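Local coordinates for putative invasin (Yersinia pseudotuberculosis IP 31758, PDB 5N40), which probably acts as a bacterial surface adhesin, presenting a C-type lectin-like domain at the end of a rod of immunoglobulin-like domains for attachment to host cells, at residues P247-E252 / E265-F270; N217-P222 / W230-E235; V242-P247 / S285-L290; I319-Y324 / I337-V342; V163-D168 / S187-N192. The protein carries 1 engineered substitution. All blocks are in the same frame, centred on the assembly; numbering follows the deposited sequence.

Contact 1 (P247-E252 / E265-F270); sequences PYLAAE and ETWAMF
W267 lies against the backbone of P247-L249, and its side chain can be followed outward from strand 265-269. CB comes first, 4.0 Å from Y248 O. CG stands anti to the carbonyl carbon (chi1 -59°), beside the backbone N, and further along the six-membered ring turns its rim to two carbonyls: CE3 lies 3.3 Å from Y248 O, and CZ3 lies 3.4 Å from P247 O, both oxygens near the ring plane. The same CZ3 also meets CG of P247. One face is taken by L249, whose CD2 sits 4.0 Å from the centroid of the six-membered ring, only 13° off its normal, a CH-pi contact. At the other end of the indole, NE1 is satisfied by E262 O. The backbones are joined as a single bridge, although the two chains run nearly perpendicular: A268 N donates to Y248 O, and A250 N donates to T266 O at 2.9 Å in a nearly straight bond. T266 O has a second donor in a water that also accepts from A251 N. Behind the bridge, E252 OE1 accepts from L249 N (2.9 Å) on its anti side, while OE2 forms a salt bridge with R246. By one bridge and the W267 ring, the loop after strand 242-245 is thus docked on strand 265-269 of the hairpin 258-262/265-269 in the C-type lectin-like domain.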
# COMPACT_ATOMS: atom_id res chain seq x y z
N PRO A 247 15.39 13.48 24.44
CA PRO A 247 16.80 13.78 24.19
C PRO A 247 17.01 14.41 22.83
O PRO A 247 16.18 14.29 21.91
CB PRO A 247 17.49 12.41 24.28
CG PRO A 247 16.41 11.41 24.07
CD PRO A 247 15.15 12.03 24.59
N TYR A 248 18.13 15.11 22.70
CA TYR A 248 18.49 15.82 21.48
C TYR A 248 19.22 14.91 20.51
O TYR A 248 20.06 14.10 20.91
CB TYR A 248 19.38 17.02 21.79
CG TYR A 248 18.69 18.21 22.40
CD1 TYR A 248 18.05 19.15 21.60
CD2 TYR A 248 18.70 18.43 23.77
CE1 TYR A 248 17.42 20.25 22.15
CE2 TYR A 248 18.07 19.52 24.33
CZ TYR A 248 17.44 20.43 23.51
OH TYR A 248 16.82 21.53 24.05
N LEU A 249 18.91 15.06 19.22
CA LEU A 249 19.77 14.50 18.19
C LEU A 249 21.12 15.20 18.20
O LEU A 249 21.23 16.38 18.54
CB LEU A 249 19.14 14.65 16.80
CG LEU A 249 17.87 13.85 16.49
CD1 LEU A 249 17.28 14.31 15.16
CD2 LEU A 249 18.16 12.36 16.46
N ALA A 250 22.16 14.45 17.82
CA ALA A 250 23.47 15.06 17.64
C ALA A 250 23.39 16.25 16.69
O ALA A 250 24.01 17.29 16.92
CB ALA A 250 24.46 14.02 17.14
N ALA A 251 22.61 16.11 15.62
CA ALA A 251 22.45 17.19 14.65
C ALA A 251 21.75 18.40 15.24
O ALA A 251 21.85 19.50 14.68
CB ALA A 251 21.66 16.68 13.43
N GLU A 252 21.04 18.24 16.36
CA GLU A 252 20.41 19.36 17.06
C GLU A 252 21.34 20.05 18.05
O GLU A 252 21.07 21.19 18.45
CB GLU A 252 19.15 18.88 17.79
CG GLU A 252 17.99 18.58 16.85
CD GLU A 252 16.81 17.90 17.52
OE1 GLU A 252 17.02 17.02 18.37
OE2 GLU A 252 15.65 18.24 17.18
N GLU A 265 19.16 6.33 14.93
CA GLU A 265 19.41 7.76 15.06
C GLU A 265 20.68 7.97 15.87
O GLU A 265 21.10 7.12 16.66
CB GLU A 265 18.23 8.47 15.75
CG GLU A 265 16.87 8.22 15.12
CD GLU A 265 16.69 8.94 13.78
OE1 GLU A 265 17.54 9.80 13.44
OE2 GLU A 265 15.69 8.63 13.08
N THR A 266 21.30 9.14 15.66
CA THR A 266 22.53 9.52 16.36
C THR A 266 22.21 10.62 17.37
O THR A 266 21.78 11.71 16.99
CB THR A 266 23.60 10.00 15.38
OG1 THR A 266 23.92 8.93 14.49
CG2 THR A 266 24.85 10.44 16.11
N TRP A 267 22.45 10.32 18.64
CA TRP A 267 22.03 11.18 19.73
C TRP A 267 23.21 11.92 20.34
O TRP A 267 24.32 11.40 20.42
CB TRP A 267 21.34 10.34 20.81
CG TRP A 267 20.16 9.62 20.27
CD1 TRP A 267 20.11 8.33 19.83
CD2 TRP A 267 18.85 10.15 20.11
NE1 TRP A 267 18.85 8.02 19.41
CE2 TRP A 267 18.05 9.13 19.57
CE3 TRP A 267 18.27 11.40 20.37
CZ2 TRP A 267 16.69 9.32 19.28
CZ3 TRP A 267 16.94 11.58 20.09
CH2 TRP A 267 16.16 10.55 19.55
N ALA A 268 22.94 13.15 20.77
CA ALA A 268 23.91 13.91 21.55
C ALA A 268 23.97 13.37 22.97
O ALA A 268 22.96 12.97 23.54
CB ALA A 268 23.53 15.39 21.56
N MET A 269 25.18 13.37 23.54
CA MET A 269 25.41 12.85 24.88
C MET A 269 26.30 13.82 25.65
O MET A 269 27.10 14.54 25.05
CB MET A 269 26.06 11.46 24.84
CG MET A 269 25.30 10.45 23.97
SD MET A 269 23.64 10.06 24.56
CE MET A 269 23.98 8.69 25.65
N PHE A 270 26.15 13.83 26.97
CA PHE A 270 26.65 14.92 27.80
C PHE A 270 27.24 14.38 29.10
O PHE A 270 26.78 13.38 29.65
CB PHE A 270 25.54 15.91 28.15
CG PHE A 270 24.80 16.44 26.96
CD1 PHE A 270 23.76 15.72 26.39
CD2 PHE A 270 25.14 17.67 26.41
CE1 PHE A 270 23.09 16.21 25.29
CE2 PHE A 270 24.47 18.16 25.31
CZ PHE A 270 23.44 17.43 24.75
O HOH W 1 21.94 13.41 14.64

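Contact 2 (N217-P222 / W230-E235); sequences NVITSP and WGNMAE
G231 brings its CA between two carbonyls of the facing segment, 3.0 Å from V218 O and 3.1 Å from S221 O, in CA-H...O contacts; on the S221 O side the approach depends on the absence of a side chain, since a CB would clash there. Conventional bonds flank it. V218 N donates to W230 O at 2.9 Å, nearly straight and on an in-plane lone pair, whereas N232 N reaches V218 O from 43° above the carbonyl plane. M233 N completes the set with S221 O at 3.0 Å. Across the type I turn V218-S221, M233 lies close to successive carbonyls: its CB lies 3.2 Å from I219 O, and CE, beyond a bend at chi3 (-61°), lies 3.2 Å from T220 O and packs beside CD of P222. This is the junction between the last strand of the second immunoglobulin-like domain and the C-type lectin-like domain, and it illustrates how a linker can be folded back on the domain it introduces. On the other flank, N217 lays CB over the G231 carbonyl carbon at 3.6 Å, and its amide is fixed from the immunoglobulin-like side by R116 at OD1 and by N118 at ND2. A water bridges G231 N to P222 O. Further out, S221 OG bonds to E265, M233 rests on W267 and W305, and the carboxylate of E235 pairs with R246.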
# COMPACT_ATOMS: atom_id res chain seq x y z
N ASN A 217 5.27 6.48 10.48
CA ASN A 217 6.27 6.92 11.45
C ASN A 217 6.57 5.83 12.47
O ASN A 217 5.67 5.15 12.96
CB ASN A 217 5.77 8.15 12.19
CG ASN A 217 5.51 9.31 11.27
OD1 ASN A 217 6.29 9.58 10.36
ND2 ASN A 217 4.43 10.04 11.53
N VAL A 218 7.85 5.71 12.82
CA VAL A 218 8.30 4.83 13.88
C VAL A 218 8.44 5.64 15.17
O VAL A 218 8.86 6.80 15.14
CB VAL A 218 9.63 4.16 13.49
CG1 VAL A 218 10.79 5.16 13.51
CG2 VAL A 218 9.91 2.96 14.39
N ILE A 219 8.10 5.02 16.31
CA ILE A 219 8.03 5.81 17.54
C ILE A 219 9.42 6.24 17.99
O ILE A 219 9.57 7.26 18.67
CB ILE A 219 7.27 5.01 18.62
CG1 ILE A 219 6.91 5.89 19.82
CG2 ILE A 219 8.08 3.79 19.07
CD1 ILE A 219 5.89 6.99 19.52
N THR A 220 10.45 5.49 17.61
CA THR A 220 11.79 5.68 18.15
C THR A 220 12.61 6.71 17.39
O THR A 220 13.81 6.84 17.66
CB THR A 220 12.54 4.34 18.18
OG1 THR A 220 12.39 3.64 16.93
CG2 THR A 220 12.03 3.47 19.31
N SER A 221 12.00 7.45 16.47
CA SER A 221 12.66 8.56 15.79
C SER A 221 11.90 9.85 16.05
O SER A 221 10.67 9.87 16.04
CB SER A 221 12.74 8.31 14.27
OG SER A 221 13.73 7.37 13.96
N PRO A 222 12.60 10.96 16.26
CA PRO A 222 11.89 12.23 16.44
C PRO A 222 11.34 12.75 15.11
O PRO A 222 11.88 12.47 14.03
CB PRO A 222 12.96 13.16 17.01
CG PRO A 222 14.25 12.61 16.49
CD PRO A 222 14.06 11.13 16.32
N TRP A 230 11.60 8.41 9.50
CA TRP A 230 10.34 9.11 9.72
C TRP A 230 9.76 8.65 11.06
O TRP A 230 9.47 7.46 11.23
CB TRP A 230 9.36 8.81 8.59
CG TRP A 230 9.82 9.25 7.24
CD1 TRP A 230 10.50 8.50 6.31
CD2 TRP A 230 9.62 10.53 6.65
NE1 TRP A 230 10.73 9.26 5.19
CE2 TRP A 230 10.20 10.51 5.37
CE3 TRP A 230 9.01 11.71 7.10
CZ2 TRP A 230 10.19 11.61 4.53
CZ3 TRP A 230 8.99 12.81 6.25
CH2 TRP A 230 9.58 12.75 4.99
N GLY A 231 9.54 9.59 11.99
CA GLY A 231 9.20 9.22 13.35
C GLY A 231 8.15 10.13 13.97
O GLY A 231 7.82 11.19 13.44
N ASN A 232 7.63 9.69 15.13
CA ASN A 232 6.69 10.49 15.91
C ASN A 232 7.01 10.38 17.40
O ASN A 232 6.10 10.31 18.23
CB ASN A 232 5.24 10.05 15.67
CG ASN A 232 4.96 8.65 16.18
OD1 ASN A 232 5.78 7.75 16.01
ND2 ASN A 232 3.80 8.47 16.81
N MET A 233 8.29 10.39 17.75
CA MET A 233 8.68 10.29 19.15
C MET A 233 8.03 11.40 19.96
O MET A 233 7.87 12.52 19.49
CB MET A 233 10.21 10.37 19.27
CG MET A 233 10.75 10.26 20.68
SD MET A 233 12.53 10.50 20.74
CE MET A 233 13.04 9.14 19.68
N ALA A 234 7.65 11.08 21.20
CA ALA A 234 7.11 12.09 22.10
C ALA A 234 8.10 13.24 22.27
O ALA A 234 9.26 13.02 22.62
CB ALA A 234 6.79 11.48 23.46
N GLU A 235 7.63 14.46 22.03
CA GLU A 235 8.50 15.62 22.20
C GLU A 235 8.74 15.92 23.68
O GLU A 235 9.83 16.34 24.06
CB GLU A 235 7.89 16.85 21.53
CG GLU A 235 7.79 16.76 20.01
CD GLU A 235 9.13 16.81 19.30
OE1 GLU A 235 10.14 17.21 19.93
OE2 GLU A 235 9.18 16.46 18.10
O HOH W 2 11.25 11.95 11.50

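Contact 3 (V242-P247 / S285-L290); sequences VTFKRP and SQLVSL
F244 and L290 differ in the first torsion that sets CG of each: in F244 CG stands anti to the carbonyl carbon (chi1 -53°), whereas in L290 it stands anti to the backbone N (chi1 -179°). From these positions the two side chains slide past each other in opposite directions, and the methyl CD2 of L290 settles over one face of the phenyl ring, 3.9 Å from its centroid and displaced toward the rim on the CG-CD1 side. At the opposite end of the ring, CZ approaches the helix backbone, 3.4 Å from Q286 O, and CB of Q286 also lies near this tip. The CD2-CE2 flank is met obliquely by CD2 of L287 at 4.1 Å. No hydrogen bond joins 242-247 to 285-290; the axes of strand 242-245 and helix segment 285-290 run almost perpendicular, 9.8 Å apart at closest approach, and contact is made by side chains and by the F244 ring tip against the helix backbone.

The strand belongs to the small hairpin 236-239/242-245 of the C-type lectin-like domain, and it also pairs with the chain's C-terminal end through T243 with L352 and K245 with C350, which is disulfide-bonded to C279. The helix packs against this hairpin. F244 also touches P282 and S349, and L290 reaches L237 on the neighbouring strand. Nearer the start of the strand, V242 crosses Q286 at about a right angle, CG1 lying 4.0 Å from CD and CG2 4.0 Å from NE2. Q286 OE1 accepts from S283 N, which holds the amide end. Q286 O, close to the F244 ring, accepts from L290 N and from S289 OG at 2.6 Å.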
# COMPACT_ATOMS: atom_id res chain seq x y z
N VAL A 242 5.65 17.53 36.43
CA VAL A 242 7.02 17.69 35.95
C VAL A 242 7.03 17.28 34.49
O VAL A 242 6.52 16.21 34.14
CB VAL A 242 8.01 16.86 36.79
CG1 VAL A 242 9.45 17.12 36.34
CG2 VAL A 242 7.86 17.18 38.27
N THR A 243 7.59 18.13 33.63
CA THR A 243 7.61 17.91 32.19
C THR A 243 9.05 17.64 31.75
O THR A 243 9.97 18.37 32.14
CB THR A 243 7.03 19.11 31.44
OG1 THR A 243 5.65 19.27 31.79
CG2 THR A 243 7.13 18.92 29.93
N PHE A 244 9.22 16.62 30.91
CA PHE A 244 10.53 16.14 30.49
C PHE A 244 10.63 16.20 28.97
O PHE A 244 9.71 15.76 28.27
CB PHE A 244 10.76 14.69 30.95
CG PHE A 244 10.54 14.46 32.43
CD1 PHE A 244 9.25 14.27 32.94
CD2 PHE A 244 11.61 14.37 33.30
CE1 PHE A 244 9.06 14.03 34.29
CE2 PHE A 244 11.41 14.13 34.65
CZ PHE A 244 10.13 13.96 35.14
N LYS A 245 11.74 16.73 28.46
CA LYS A 245 11.96 16.85 27.02
C LYS A 245 12.67 15.61 26.49
O LYS A 245 13.52 15.03 27.17
CB LYS A 245 12.79 18.10 26.72
CG LYS A 245 12.76 18.57 25.28
CD LYS A 245 13.74 19.72 25.06
CE LYS A 245 13.50 20.44 23.74
NZ LYS A 245 13.49 19.48 22.59
N ARG A 246 12.31 15.20 25.27
CA ARG A 246 13.03 14.11 24.64
C ARG A 246 14.51 14.47 24.54
O ARG A 246 14.87 15.65 24.57
CB ARG A 246 12.47 13.82 23.24
CG ARG A 246 12.65 14.94 22.23
CD ARG A 246 12.42 14.41 20.83
NE ARG A 246 12.47 15.46 19.80
CZ ARG A 246 13.57 15.91 19.21
NH1 ARG A 246 14.77 15.44 19.54
NH2 ARG A 246 13.48 16.85 18.28
N PRO A 247 15.39 13.48 24.44
CA PRO A 247 16.80 13.78 24.19
C PRO A 247 17.01 14.41 22.83
O PRO A 247 16.18 14.29 21.91
CB PRO A 247 17.49 12.41 24.28
CG PRO A 247 16.41 11.41 24.07
CD PRO A 247 15.15 12.03 24.59
N SER A 285 14.53 11.26 41.57
CA SER A 285 13.18 10.79 41.89
C SER A 285 12.17 11.23 40.83
O SER A 285 11.22 10.50 40.55
CB SER A 285 12.76 11.29 43.27
OG SER A 285 12.59 12.69 43.28
N GLN A 286 12.36 12.41 40.24
CA GLN A 286 11.49 12.84 39.15
C GLN A 286 11.59 11.88 37.97
O GLN A 286 10.58 11.46 37.41
CB GLN A 286 11.84 14.26 38.73
CG GLN A 286 11.24 15.32 39.66
CD GLN A 286 11.87 16.68 39.50
OE1 GLN A 286 12.84 16.85 38.77
NE2 GLN A 286 11.32 17.66 40.19
N LEU A 287 12.82 11.52 37.58
CA LEU A 287 13.00 10.58 36.48
C LEU A 287 12.40 9.22 36.81
O LEU A 287 11.81 8.57 35.94
CB LEU A 287 14.49 10.44 36.15
CG LEU A 287 15.11 11.62 35.40
CD1 LEU A 287 16.62 11.52 35.44
CD2 LEU A 287 14.61 11.67 33.96
N VAL A 288 12.51 8.78 38.06
CA VAL A 288 11.93 7.49 38.43
C VAL A 288 10.41 7.56 38.35
O VAL A 288 9.76 6.58 37.94
CB VAL A 288 12.40 7.07 39.84
CG1 VAL A 288 11.64 5.84 40.30
CG2 VAL A 288 13.90 6.80 39.84
N SER A 289 9.82 8.70 38.72
CA SER A 289 8.37 8.84 38.62
C SER A 289 7.92 8.79 37.16
O SER A 289 6.83 8.28 36.87
CB SER A 289 7.92 10.15 39.27
OG SER A 289 8.16 11.26 38.41
N LEU A 290 8.72 9.31 36.24
CA LEU A 290 8.40 9.17 34.82
C LEU A 290 8.50 7.71 34.39
O LEU A 290 7.62 7.20 33.68
CB LEU A 290 9.33 10.05 33.98
CG LEU A 290 9.11 10.03 32.46
CD1 LEU A 290 7.72 10.53 32.11
CD2 LEU A 290 10.16 10.85 31.75

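Contact 4 (I319-Y324 / I337-V342); sequences IGQHFY and IGNGDV
Q321 and D341 bring their backbones to 5.4 Å between CA atoms where strand 321-325 begins opposite the start of the short helix 340-343. The carboxylate of D341 then spans two groups of H322. OD1 accepts from H322 N at 2.8 Å, met on the syn side but 29° out of the carboxylate plane. OD2 uses its syn lone pair for H322 ND1 at 2.6 Å, with the oxygen close to the imidazole plane and the two flat groups nearly coplanar. The two bonds orient the carboxylate, the ND1 bond helps hold the rotation of the ring, and so short a bond would be expected to polarise the imidazole and perhaps to favour its protonated form. G320 O lies 3.4 Å from OD2, two acceptors that do not bond.

The site lies in the C-type lectin-like domain, where strand 321-325 is the central member of a small curled antiparallel sheet; the contact closes the loop that carries strand 332-333 and so fastens the helix to the sheet. Q321 does the second half of the work. Its chain bends at chi2 (-58°), and the amide then bonds at both ends: OE1 accepts from D341 N at 3.0 Å, in the carbonyl plane on a lone pair, while NE2 donates to N339 OD1 at 2.8 Å, an oxygen lying in the Q321 amide plane. The N339 amide is turned 76° against it. N339 occupies the N-cap position yet makes no side-chain capping bond. Beyond the first shell, R312 bonds to G340 O and forms a long, weak ion pair with D341 OD1.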
# COMPACT_ATOMS: atom_id res chain seq x y z
N ILE A 319 30.30 13.16 46.87
CA ILE A 319 31.00 14.36 46.44
C ILE A 319 31.54 14.13 45.03
O ILE A 319 32.32 13.20 44.79
CB ILE A 319 32.10 14.73 47.44
CG1 ILE A 319 32.71 16.10 47.09
CG2 ILE A 319 33.19 13.66 47.50
CD1 ILE A 319 31.75 17.27 47.28
N GLY A 320 31.09 14.95 44.09
CA GLY A 320 31.56 14.88 42.72
C GLY A 320 30.87 13.86 41.84
O GLY A 320 31.34 13.63 40.71
N GLN A 321 29.78 13.24 42.29
CA GLN A 321 29.05 12.29 41.47
C GLN A 321 27.55 12.46 41.68
O GLN A 321 27.08 12.51 42.82
CB GLN A 321 29.45 10.84 41.79
CG GLN A 321 30.93 10.55 41.62
CD GLN A 321 31.43 10.84 40.22
OE1 GLN A 321 30.68 10.74 39.24
NE2 GLN A 321 32.70 11.21 40.11
N HIS A 322 26.80 12.55 40.58
CA HIS A 322 25.35 12.63 40.63
C HIS A 322 24.74 11.34 40.10
O HIS A 322 25.26 10.71 39.18
CB HIS A 322 24.84 13.82 39.81
CG HIS A 322 25.24 15.15 40.35
ND1 HIS A 322 26.52 15.64 40.27
CD2 HIS A 322 24.51 16.11 40.97
CE1 HIS A 322 26.58 16.84 40.83
NE2 HIS A 322 25.37 17.15 41.26
N PHE A 323 23.61 10.97 40.69
CA PHE A 323 22.89 9.79 40.24
C PHE A 323 22.50 9.92 38.78
O PHE A 323 22.16 11.00 38.31
CB PHE A 323 21.62 9.58 41.07
CG PHE A 323 21.88 9.18 42.50
CD1 PHE A 323 22.28 7.90 42.81
CD2 PHE A 323 21.68 10.09 43.52
CE1 PHE A 323 22.51 7.53 44.13
CE2 PHE A 323 21.90 9.73 44.84
CZ PHE A 323 22.31 8.45 45.14
N TYR A 324 22.54 8.80 38.07
CA TYR A 324 21.93 8.66 36.76
C TYR A 324 20.87 7.57 36.87
O TYR A 324 20.88 6.76 37.79
CB TYR A 324 22.97 8.34 35.69
CG TYR A 324 23.96 7.25 36.04
CD1 TYR A 324 23.61 5.91 35.96
CD2 TYR A 324 25.27 7.55 36.43
CE1 TYR A 324 24.51 4.90 36.26
CE2 TYR A 324 26.18 6.55 36.73
CZ TYR A 324 25.79 5.23 36.64
OH TYR A 324 26.68 4.23 36.95
N ILE A 337 34.39 5.17 40.45
CA ILE A 337 35.59 4.58 39.85
C ILE A 337 35.83 5.18 38.47
O ILE A 337 36.95 5.58 38.14
CB ILE A 337 35.45 3.05 39.79
CG1 ILE A 337 35.22 2.48 41.20
CG2 ILE A 337 36.70 2.42 39.18
CD1 ILE A 337 34.75 1.04 41.20
N GLY A 338 34.79 5.23 37.64
CA GLY A 338 34.91 5.79 36.31
C GLY A 338 34.67 7.29 36.23
O GLY A 338 34.56 7.82 35.12
N ASN A 339 34.59 7.98 37.37
CA ASN A 339 34.28 9.40 37.41
C ASN A 339 33.14 9.72 36.46
O ASN A 339 33.33 10.42 35.46
CB ASN A 339 35.52 10.23 37.07
CG ASN A 339 35.39 11.68 37.51
OD1 ASN A 339 34.39 12.08 38.09
ND2 ASN A 339 36.42 12.47 37.23
N GLY A 340 31.94 9.22 36.77
CA GLY A 340 30.83 9.32 35.83
C GLY A 340 30.47 10.75 35.48
O GLY A 340 30.09 11.04 34.34
N ASP A 341 30.57 11.67 36.44
CA ASP A 341 30.15 13.05 36.20
C ASP A 341 30.98 13.71 35.11
O ASP A 341 30.47 14.59 34.39
CB ASP A 341 30.24 13.87 37.48
CG ASP A 341 28.95 13.88 38.27
OD1 ASP A 341 28.17 12.90 38.18
OD2 ASP A 341 28.71 14.88 38.99
N VAL A 342 32.24 13.33 34.97
CA VAL A 342 33.17 13.99 34.06
C VAL A 342 33.34 13.21 32.77
O VAL A 342 33.26 13.77 31.68
CB VAL A 342 34.53 14.22 34.76
CG1 VAL A 342 35.57 14.73 33.78
CG2 VAL A 342 34.37 15.20 35.92
O HOH W 3 27.21 10.64 37.05

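Contact 5 (V163-D168 / S187-N192); sequences VVQIAD and SVTDPN
V163 O is gripped by three donors: two waters and the side-chain amide of Q165. One of these waters also donates to D190 OD1 and accepts from N192 N, so it carries the grip across to the facing segment; the other accepts from N192 ND2. Both segments are part of an antiparallel sheet in the second immunoglobulin-like domain, where 165-166 pairs with 183-189. Q165 and T189 form its hydrogen-bonded pair: Q165 N donates to T189 O at 2.8 Å, nearly along the C=O axis, and T189 N returns a bond to Q165 O. Beyond the non-hydrogen-bonded pair I166-V188, A167 N reaches S187 O at 3.0 Å. On the buried side, V164 CG1 packs 3.5 Å from V188 CG1, with T198 against V164, and L200 and F216 against V188. The other side carries Q165 and T189. The chain of Q165 bends at chi2 (-69°), its CG rests 3.7 Å from P191 CD, and NE2, besides its 3.0 Å bond to V163 O, donates to N170 OD1. T189 OG1 lies between the backbone N and the carbonyl carbon (chi1 55°), which brings it to 3.2 Å from Q165 CB. Two waters hydrogen-bond this hydroxyl, one of them also donating to S187 O and accepting from D168 N. The other, 2.7 Å from T189 OG1, donates to D168 OD1 at 2.9 Å.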
# COMPACT_ATOMS: atom_id res chain seq x y z
N VAL A 163 7.37 -5.56 5.31
CA VAL A 163 6.55 -5.51 4.10
C VAL A 163 5.27 -4.74 4.40
O VAL A 163 4.54 -5.07 5.35
CB VAL A 163 6.25 -6.94 3.60
CG1 VAL A 163 5.40 -6.91 2.32
CG2 VAL A 163 7.53 -7.71 3.37
N VAL A 164 4.99 -3.72 3.58
CA VAL A 164 3.76 -2.95 3.74
C VAL A 164 2.55 -3.85 3.48
O VAL A 164 2.58 -4.72 2.60
CB VAL A 164 3.77 -1.73 2.80
CG1 VAL A 164 2.38 -1.08 2.70
CG2 VAL A 164 4.77 -0.70 3.29
N GLN A 165 1.49 -3.63 4.25
CA GLN A 165 0.32 -4.48 4.24
C GLN A 165 -0.84 -3.77 3.56
O GLN A 165 -1.05 -2.57 3.76
CB GLN A 165 -0.10 -4.86 5.67
CG GLN A 165 0.97 -5.60 6.46
CD GLN A 165 1.23 -7.00 5.94
OE1 GLN A 165 0.38 -7.88 6.07
NE2 GLN A 165 2.41 -7.21 5.38
N ILE A 166 -1.58 -4.52 2.75
CA ILE A 166 -2.83 -4.07 2.16
C ILE A 166 -3.89 -5.08 2.56
O ILE A 166 -3.72 -6.28 2.35
CB ILE A 166 -2.72 -3.92 0.63
CG1 ILE A 166 -1.63 -2.89 0.28
CG2 ILE A 166 -4.06 -3.50 0.04
CD1 ILE A 166 -1.36 -2.70 -1.22
N ALA A 167 -4.97 -4.60 3.18
CA ALA A 167 -6.02 -5.48 3.68
C ALA A 167 -5.44 -6.56 4.59
O ALA A 167 -5.81 -7.73 4.53
CB ALA A 167 -6.81 -6.11 2.53
N ASP A 168 -4.49 -6.16 5.45
CA ASP A 168 -3.89 -7.03 6.46
C ASP A 168 -3.17 -8.23 5.85
O ASP A 168 -3.07 -9.29 6.48
CB ASP A 168 -4.95 -7.50 7.48
CG ASP A 168 -5.49 -6.36 8.33
OD1 ASP A 168 -4.71 -5.46 8.70
OD2 ASP A 168 -6.71 -6.36 8.61
N SER A 187 -7.06 -0.53 2.61
CA SER A 187 -6.48 -0.11 3.87
C SER A 187 -5.01 -0.53 3.91
O SER A 187 -4.70 -1.72 3.79
CB SER A 187 -7.25 -0.73 5.04
OG SER A 187 -6.74 -0.26 6.27
N VAL A 188 -4.13 0.45 4.09
CA VAL A 188 -2.68 0.24 4.06
C VAL A 188 -2.13 0.41 5.47
O VAL A 188 -2.41 1.42 6.14
CB VAL A 188 -1.99 1.23 3.11
CG1 VAL A 188 -0.51 0.88 2.98
CG2 VAL A 188 -2.67 1.22 1.75
N THR A 189 -1.31 -0.55 5.91
CA THR A 189 -0.67 -0.52 7.21
C THR A 189 0.79 -0.96 7.07
O THR A 189 1.17 -1.60 6.09
CB THR A 189 -1.37 -1.43 8.24
OG1 THR A 189 -1.45 -2.76 7.72
CG2 THR A 189 -2.76 -0.91 8.58
N ASP A 190 1.59 -0.64 8.09
CA ASP A 190 3.02 -0.95 8.09
C ASP A 190 3.42 -1.44 9.48
O ASP A 190 4.29 -0.87 10.13
CB ASP A 190 3.84 0.27 7.66
CG ASP A 190 5.25 -0.08 7.23
OD1 ASP A 190 5.60 -1.28 7.17
OD2 ASP A 190 6.03 0.86 6.96
N PRO A 191 2.79 -2.53 9.95
CA PRO A 191 3.04 -2.97 11.34
C PRO A 191 4.49 -3.34 11.63
O PRO A 191 4.91 -3.27 12.79
CB PRO A 191 2.11 -4.18 11.49
CG PRO A 191 1.84 -4.64 10.10
CD PRO A 191 1.84 -3.41 9.25
N ASN A 192 5.26 -3.73 10.61
CA ASN A 192 6.67 -4.08 10.79
C ASN A 192 7.59 -3.02 10.20
O ASN A 192 8.76 -3.31 9.90
CB ASN A 192 6.95 -5.45 10.17
CG ASN A 192 6.12 -6.54 10.81
OD1 ASN A 192 6.24 -6.81 12.00
ND2 ASN A 192 5.26 -7.17 10.01
O HOH W 4 5.04 -3.91 7.85
O HOH W 5 4.87 -7.36 7.46
O HOH W 6 -3.65 -3.34 5.92
O HOH W 7 -1.95 -4.90 9.23
O HOH W 8 -5.90 -2.84 7.45

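From the N terminus, the first immunoglobulin-like domain takes no part. Contact 5 comes first, closing an 18-residue loop within the second such domain. Contact 2 follows in series and closes a seven-residue loop where the chain enters the C-type lectin-like domain. Contact 3 then encloses 37 residues, joining strand 242-245 to helix 284-293. Contact 1 lies within that span, shares P247 with it, and joins the loop after strand 242-245 to strand 265-269. Contact 4 comes last, closing 12 residues and joining strand 321-325 to helix 340-343; no two contacts cross. Contacts 1, 2 and 3 touch one another through R246 and W267, whereas contacts 4 and 5 lie with centres about 47 Å apart.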